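Local coordinates for protein yjcS (PDB 1Q8B) that is of unknown function but belongs to the antibiotic biosynthesis monooxygenase family of dimeric alpha/beta barrel proteins and may therefore act as a small oxidative enzyme, at residues A[16-22]-A[61-67]; A[34-38]-A[87-93]. Residue numbers count along the deposited sequence, not the author numbering.

In the fold
Both interactions belong to one alpha+beta domain, in which helices cover one face of a four-stranded antiparallel sheet ordered 48-55, 62-69, 13-22, 93-103. Interaction 1 joins the two central strands, and interaction 2 joins helix 28-42 to the end of helix 82-88 and the turn leading into strand 93-103, outermost within this chain. Their centres lie about 12 Å apart. Along the chain the segments alternate, 16-22, 34-38, 61-67, 87-93, so the two contacts cross along the chain. They meet directly where Leu20 CD1 of the sheet lies 3.5 Å from Phe35 CE2 of the helix and 3.5 Å from Thr93 OG1. Sheet and helical layer thus share one hydrophobic core, consistent with the ferredoxin-like subunit of dimeric alpha/beta barrels.

Interaction 1. Residues A[16-22]-A[61-67]; sequences ITACLKI and RKIMLWE
Seven backbone hydrogen bonds tie residues 16-22 to 61-67 as antiparallel neighbours at the centre of the ferredoxin-like sheet. Three pairs bond in both directions: Ile16 N to Glu67 O and Glu67 N to Ile16 O (both 2.8 Å), Ala18 N to Leu65 O (3.0 Å) and Leu65 N to Ala18 O (2.8 Å), Leu20 N to Ile63 O (2.7 Å) and Ile63 N to Leu20 O (2.9 Å). Ile22 N to Arg61 O (3.1 Å) closes the row where Arg61, at phi/psi 55/55, leads into the strand. Thr17-Trp66, Cys19-Met64 and Lys21-Lys62 are the intervening non-hydrogen-bonded pairs. The strand axes approach to 4.6 Å, their N-to-C directions 159° apart. Water 1 bridges Ile22 O (2.9 Å) and Arg61 NE (3.0 Å), while Arg61 NH2 bonds to Ser24 O and Lys26 O.

Ile16, Ala18, Leu20, Ile63, Leu65 and Glu67 share one face; there Leu20 and Ile63 touch Phe35 of helix 28-42, and Glu67 OE1 accepts a bond from Trp69 NE1. Leu20 CD1 meets Leu65 CD1 at 4.1 Å. On the other face, selenomethionine Met64 (chi1 t, chi2 p) curls back, placing SE 3.4 Å from Ala18 O and CE 4.0 Å from Cys19 SG.

Interaction 2. Residues A[34-38]-A[87-93]; sequences EFKKL and VQKQELT
In the helical layer of the ferredoxin-like fold, one turn of helix 28-42 (residues 34-38) faces the last part of helix 82-88 and the turn that carries the chain into strand 93-103. Residues 34-38 are regularly helical, with Leu38 N bonded to Glu34 O at 3.0 Å. Gln88 to Glu91 form a type I beta turn, closed by Glu91 N to Gln88 O at 3.0 Å; Glu91 then takes positive phi (50/51), and Thr93 is already extended. The closest CA atoms across the contact are those of Glu34 and Val87, 6.9 Å apart.

The polar link is a single hydrogen bond: Gln90 NE2, on a side chain with chi1 m and chi2 t, donates to Glu34 OE1 at 2.9 Å. Glu34 (chi1 and chi2 both m) also forms a salt bridge through OE2 with Lys37 NZ, 3.3 Å away, one helical turn on. At the subunit interface, Lys89 NZ pairs with Glu91 OE1 of the second subunit.

Apolar contacts lie beneath. Val87, chi1 t, sets CG2 4.0 Å from Leu38 CB and CG1 4.4 Å from Phe35 CE1, while Leu38 also touches His83 and Thr84. Leu92 CD1 lies 4.4 Å from Glu34 CB. The buried Phe35 ring joins helix to sheet, touching Leu20 and bringing CZ to 4.0 Å from Thr93 CG2.

Interaction 1. Residues A[16-22]-A[61-67]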
loop_
_atom_site.group_PDB
_atom_site.type_symbol
_atom_site.label_atom_id
_atom_site.label_comp_id
_atom_site.label_asym_id
_atom_site.label_seq_id
_atom_site.Cartn_x
_atom_site.Cartn_y
_atom_site.Cartn_z
ATOM N N ILE A 16 15.477 0.391 -3.854
ATOM C CA ILE A 16 15.186 -0.991 -3.522
ATOM C C ILE A 16 15.547 -1.927 -4.663
ATOM O O ILE A 16 15.199 -1.676 -5.816
ATOM C CB ILE A 16 13.692 -1.220 -3.197
ATOM C CG1 ILE A 16 13.313 -0.512 -1.894
ATOM C CG2 ILE A 16 13.424 -2.723 -3.058
ATOM C CD1 ILE A 16 11.873 -0.741 -1.476
ATOM N N THR A 17 16.273 -2.990 -4.332
ATOM C CA THR A 17 16.619 -4.020 -5.302
ATOM C C THR A 17 16.107 -5.287 -4.647
ATOM O O THR A 17 16.441 -5.577 -3.497
ATOM C CB THR A 17 18.134 -4.150 -5.532
ATOM O OG1 THR A 17 18.619 -2.952 -6.136
ATOM C CG2 THR A 17 18.438 -5.328 -6.466
ATOM N N ALA A 18 15.282 -6.035 -5.364
ATOM C CA ALA A 18 14.731 -7.247 -4.798
ATOM C C ALA A 18 14.724 -8.377 -5.804
ATOM O O ALA A 18 14.629 -8.156 -7.010
ATOM C CB ALA A 18 13.314 -6.986 -4.299
ATOM N N CYS A 19 14.840 -9.593 -5.294
ATOM C CA CYS A 19 14.811 -10.772 -6.130
ATOM C C CYS A 19 13.613 -11.564 -5.668
ATOM O O CYS A 19 13.511 -11.905 -4.488
ATOM C CB CYS A 19 16.073 -11.612 -5.946
ATOM S SG CYS A 19 16.092 -13.099 -6.997
ATOM N N LEU A 20 12.703 -11.840 -6.595
ATOM C CA LEU A 20 11.504 -12.600 -6.292
ATOM C C LEU A 20 11.639 -14.048 -6.738
ATOM O O LEU A 20 12.166 -14.339 -7.814
ATOM C CB LEU A 20 10.286 -12.006 -7.003
ATOM C CG LEU A 20 9.903 -10.538 -6.825
ATOM C CD1 LEU A 20 8.563 -10.303 -7.499
ATOM C CD2 LEU A 20 9.815 -10.186 -5.352
ATOM N N LYS A 21 11.157 -14.958 -5.904
ATOM C CA LYS A 21 11.171 -16.366 -6.246
ATOM C C LYS A 21 9.767 -16.676 -6.777
ATOM O O LYS A 21 8.774 -16.357 -6.121
ATOM C CB LYS A 21 11.463 -17.209 -5.003
ATOM C CG LYS A 21 11.640 -18.685 -5.308
ATOM C CD LYS A 21 11.559 -19.517 -4.055
ATOM C CE LYS A 21 11.514 -20.986 -4.410
ATOM N NZ LYS A 21 11.251 -21.815 -3.207
ATOM N N ILE A 22 9.674 -17.260 -7.970
ATOM C CA ILE A 22 8.365 -17.605 -8.526
ATOM C C ILE A 22 7.920 -18.928 -7.908
ATOM O O ILE A 22 8.614 -19.938 -8.014
ATOM C CB ILE A 22 8.407 -17.776 -10.069
ATOM C CG1 ILE A 22 8.790 -16.462 -10.742
ATOM C CG2 ILE A 22 7.045 -18.215 -10.584
ATOM C CD1 ILE A 22 9.114 -16.607 -12.213
ATOM N N ARG A 61 13.753 -19.429 -12.392
ATOM C CA ARG A 61 12.393 -19.177 -11.919
ATOM C C ARG A 61 12.450 -18.045 -10.887
ATOM O O ARG A 61 12.004 -18.194 -9.741
ATOM C CB ARG A 61 11.788 -20.444 -11.298
ATOM C CG ARG A 61 11.559 -21.561 -12.307
ATOM C CD ARG A 61 10.505 -21.180 -13.335
ATOM N NE ARG A 61 9.157 -21.220 -12.769
ATOM C CZ ARG A 61 8.046 -20.994 -13.464
ATOM N NH1 ARG A 61 8.116 -20.711 -14.760
ATOM N NH2 ARG A 61 6.866 -21.051 -12.862
ATOM N N LYS A 62 13.027 -16.919 -11.307
ATOM C CA LYS A 62 13.161 -15.744 -10.451
ATOM C C LYS A 62 12.943 -14.478 -11.264
ATOM O O LYS A 62 13.139 -14.471 -12.482
ATOM C CB LYS A 62 14.551 -15.698 -9.811
ATOM C CG LYS A 62 14.797 -16.758 -8.749
ATOM C CD LYS A 62 16.253 -16.751 -8.317
ATOM C CE LYS A 62 16.462 -17.637 -7.106
ATOM N NZ LYS A 62 15.818 -18.957 -7.309
ATOM N N ILE A 63 12.529 -13.414 -10.582
ATOM C CA ILE A 63 12.279 -12.130 -11.217
ATOM C C ILE A 63 12.998 -11.067 -10.405
ATOM O O ILE A 63 12.930 -11.065 -9.178
ATOM C CB ILE A 63 10.769 -11.811 -11.261
ATOM C CG1 ILE A 63 10.054 -12.838 -12.145
ATOM C CG2 ILE A 63 10.541 -10.399 -11.791
ATOM C CD1 ILE A 63 8.550 -12.709 -12.137
HETATM N N MSE A 64 13.687 -10.164 -11.093
HETATM C CA MSE A 64 14.421 -9.109 -10.417
HETATM C C MSE A 64 13.698 -7.769 -10.488
HETATM O O MSE A 64 13.101 -7.439 -11.515
HETATM C CB MSE A 64 15.805 -8.967 -11.036
HETATM C CG MSE A 64 16.735 -8.064 -10.250
HETATM SE SE MSE A 64 17.498 -8.863 -8.642
HETATM C CE MSE A 64 18.094 -10.542 -9.399
ATOM N N LEU A 65 13.755 -7.002 -9.397
ATOM C CA LEU A 65 13.113 -5.689 -9.351
ATOM C C LEU A 65 14.102 -4.578 -9.008
ATOM O O LEU A 65 14.866 -4.680 -8.050
ATOM C CB LEU A 65 11.975 -5.667 -8.316
ATOM C CG LEU A 65 10.806 -6.661 -8.407
ATOM C CD1 LEU A 65 9.861 -6.423 -7.225
ATOM C CD2 LEU A 65 10.053 -6.496 -9.731
ATOM N N TRP A 66 14.083 -3.524 -9.818
ATOM C CA TRP A 66 14.929 -2.347 -9.617
ATOM C C TRP A 66 13.934 -1.249 -9.290
ATOM O O TRP A 66 13.077 -0.942 -10.118
ATOM C CB TRP A 66 15.677 -1.965 -10.901
ATOM C CG TRP A 66 16.768 -2.916 -11.313
ATOM C CD1 TRP A 66 17.350 -3.883 -10.544
ATOM C CD2 TRP A 66 17.454 -2.938 -12.574
ATOM N NE1 TRP A 66 18.357 -4.502 -11.245
ATOM C CE2 TRP A 66 18.443 -3.945 -12.495
ATOM C CE3 TRP A 66 17.331 -2.207 -13.762
ATOM C CZ2 TRP A 66 19.307 -4.241 -13.562
ATOM C CZ3 TRP A 66 18.193 -2.500 -14.826
ATOM C CH2 TRP A 66 19.167 -3.510 -14.715
ATOM N N GLU A 67 14.041 -0.653 -8.106
ATOM C CA GLU A 67 13.090 0.384 -7.713
ATOM C C GLU A 67 13.722 1.608 -7.066
ATOM O O GLU A 67 14.680 1.491 -6.305
ATOM C CB GLU A 67 12.071 -0.192 -6.723
ATOM C CG GLU A 67 11.351 -1.457 -7.178
ATOM C CD GLU A 67 10.545 -2.107 -6.056
ATOM O OE1 GLU A 67 10.247 -1.429 -5.048
ATOM O OE2 GLU A 67 10.197 -3.297 -6.183
HETATM O O HOH W 1 8.188 -21.936 -10.020
#

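Interaction 2. Residues A[34-38]-A[87-93]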
loop_
_atom_site.group_PDB
_atom_site.type_symbol
_atom_site.label_atom_id
_atom_site.label_comp_id
_atom_site.label_asym_id
_atom_site.label_seq_id
_atom_site.Cartn_x
_atom_site.Cartn_y
_atom_site.Cartn_z
ATOM N N GLU A 34 2.200 -10.007 -16.551
ATOM C CA GLU A 34 1.543 -9.433 -15.383
ATOM C C GLU A 34 2.471 -8.425 -14.737
ATOM O O GLU A 34 2.033 -7.372 -14.272
ATOM C CB GLU A 34 1.172 -10.525 -14.377
ATOM C CG GLU A 34 -0.114 -11.232 -14.725
ATOM C CD GLU A 34 -1.272 -10.255 -14.880
ATOM O OE1 GLU A 34 -1.694 -9.657 -13.866
ATOM O OE2 GLU A 34 -1.750 -10.075 -16.023
ATOM N N PHE A 35 3.762 -8.745 -14.711
ATOM C CA PHE A 35 4.723 -7.825 -14.128
ATOM C C PHE A 35 4.934 -6.595 -15.010
ATOM O O PHE A 35 5.225 -5.511 -14.509
ATOM C CB PHE A 35 6.042 -8.545 -13.837
ATOM C CG PHE A 35 6.046 -9.258 -12.516
ATOM C CD1 PHE A 35 5.418 -10.486 -12.369
ATOM C CD2 PHE A 35 6.597 -8.655 -11.396
ATOM C CE1 PHE A 35 5.332 -11.094 -11.130
ATOM C CE2 PHE A 35 6.517 -9.255 -10.155
ATOM C CZ PHE A 35 5.883 -10.475 -10.021
ATOM N N LYS A 36 4.770 -6.750 -16.319
ATOM C CA LYS A 36 4.923 -5.608 -17.204
ATOM C C LYS A 36 3.737 -4.670 -17.040
ATOM O O LYS A 36 3.892 -3.452 -17.084
ATOM C CB LYS A 36 5.062 -6.068 -18.654
ATOM C CG LYS A 36 6.430 -6.678 -18.932
ATOM C CD LYS A 36 7.530 -5.674 -18.593
ATOM C CE LYS A 36 8.909 -6.305 -18.526
ATOM N NZ LYS A 36 9.913 -5.272 -18.131
ATOM N N LYS A 37 2.547 -5.227 -16.835
ATOM C CA LYS A 37 1.376 -4.384 -16.636
ATOM C C LYS A 37 1.548 -3.651 -15.313
ATOM O O LYS A 37 1.256 -2.454 -15.209
ATOM C CB LYS A 37 0.099 -5.221 -16.612
ATOM C CG LYS A 37 -0.199 -5.933 -17.931
ATOM C CD LYS A 37 -1.667 -6.328 -18.048
ATOM C CE LYS A 37 -2.115 -7.178 -16.869
ATOM N NZ LYS A 37 -3.590 -7.432 -16.886
ATOM N N LEU A 38 2.030 -4.373 -14.302
ATOM C CA LEU A 38 2.265 -3.779 -12.986
ATOM C C LEU A 38 3.303 -2.672 -13.110
ATOM O O LEU A 38 3.135 -1.593 -12.547
ATOM C CB LEU A 38 2.766 -4.832 -11.996
ATOM C CG LEU A 38 3.194 -4.285 -10.630
ATOM C CD1 LEU A 38 2.001 -3.651 -9.924
ATOM C CD2 LEU A 38 3.779 -5.411 -9.796
ATOM N N VAL A 87 -1.925 -8.173 -8.584
ATOM C CA VAL A 87 -0.850 -9.122 -8.870
ATOM C C VAL A 87 -0.588 -9.976 -7.627
ATOM O O VAL A 87 -0.349 -11.180 -7.709
ATOM C CB VAL A 87 0.454 -8.380 -9.255
ATOM C CG1 VAL A 87 1.581 -9.380 -9.498
ATOM C CG2 VAL A 87 0.220 -7.537 -10.491
ATOM N N GLN A 88 -0.649 -9.323 -6.473
ATOM C CA GLN A 88 -0.417 -9.955 -5.182
ATOM C C GLN A 88 -1.391 -11.113 -4.940
ATOM O O GLN A 88 -0.996 -12.190 -4.489
ATOM C CB GLN A 88 -0.561 -8.886 -4.101
ATOM C CG GLN A 88 0.036 -9.214 -2.763
ATOM C CD GLN A 88 0.032 -8.005 -1.832
ATOM O OE1 GLN A 88 0.344 -8.121 -0.642
ATOM N NE2 GLN A 88 -0.322 -6.835 -2.373
ATOM N N LYS A 89 -2.660 -10.888 -5.257
ATOM C CA LYS A 89 -3.697 -11.896 -5.072
ATOM C C LYS A 89 -3.477 -13.150 -5.913
ATOM O O LYS A 89 -4.070 -14.193 -5.642
ATOM C CB LYS A 89 -5.063 -11.280 -5.385
ATOM C CG LYS A 89 -5.438 -10.148 -4.436
ATOM C CD LYS A 89 -6.502 -9.226 -5.017
ATOM C CE LYS A 89 -7.829 -9.933 -5.232
ATOM N NZ LYS A 89 -8.873 -8.976 -5.713
ATOM N N GLN A 90 -2.622 -13.050 -6.929
ATOM C CA GLN A 90 -2.327 -14.184 -7.807
ATOM C C GLN A 90 -1.312 -15.143 -7.194
ATOM O O GLN A 90 -1.133 -16.261 -7.676
ATOM C CB GLN A 90 -1.817 -13.683 -9.164
ATOM C CG GLN A 90 -2.869 -12.920 -9.947
ATOM C CD GLN A 90 -2.379 -12.443 -11.294
ATOM O OE1 GLN A 90 -1.972 -13.238 -12.136
ATOM N NE2 GLN A 90 -2.421 -11.137 -11.507
ATOM N N GLU A 91 -0.641 -14.696 -6.136
ATOM C CA GLU A 91 0.345 -15.516 -5.444
ATOM C C GLU A 91 1.343 -16.139 -6.409
ATOM O O GLU A 91 1.587 -17.343 -6.364
ATOM C CB GLU A 91 -0.361 -16.628 -4.674
ATOM C CG GLU A 91 -1.433 -16.138 -3.731
ATOM C CD GLU A 91 -2.329 -17.262 -3.249
ATOM O OE1 GLU A 91 -3.232 -16.988 -2.430
ATOM O OE2 GLU A 91 -2.135 -18.419 -3.690
ATOM N N LEU A 92 1.927 -15.320 -7.272
ATOM C CA LEU A 92 2.884 -15.809 -8.254
ATOM C C LEU A 92 4.300 -15.865 -7.706
ATOM O O LEU A 92 5.117 -16.667 -8.161
ATOM C CB LEU A 92 2.864 -14.902 -9.482
ATOM C CG LEU A 92 1.512 -14.750 -10.182
ATOM C CD1 LEU A 92 1.569 -13.592 -11.180
ATOM C CD2 LEU A 92 1.150 -16.069 -10.861
ATOM N N THR A 93 4.582 -15.021 -6.718
ATOM C CA THR A 93 5.920 -14.940 -6.140
ATOM C C THR A 93 5.942 -14.693 -4.632
ATOM O O THR A 93 4.910 -14.548 -3.982
ATOM C CB THR A 93 6.709 -13.754 -6.755
ATOM O OG1 THR A 93 6.009 -12.532 -6.470
ATOM C CG2 THR A 93 6.848 -13.901 -8.264
#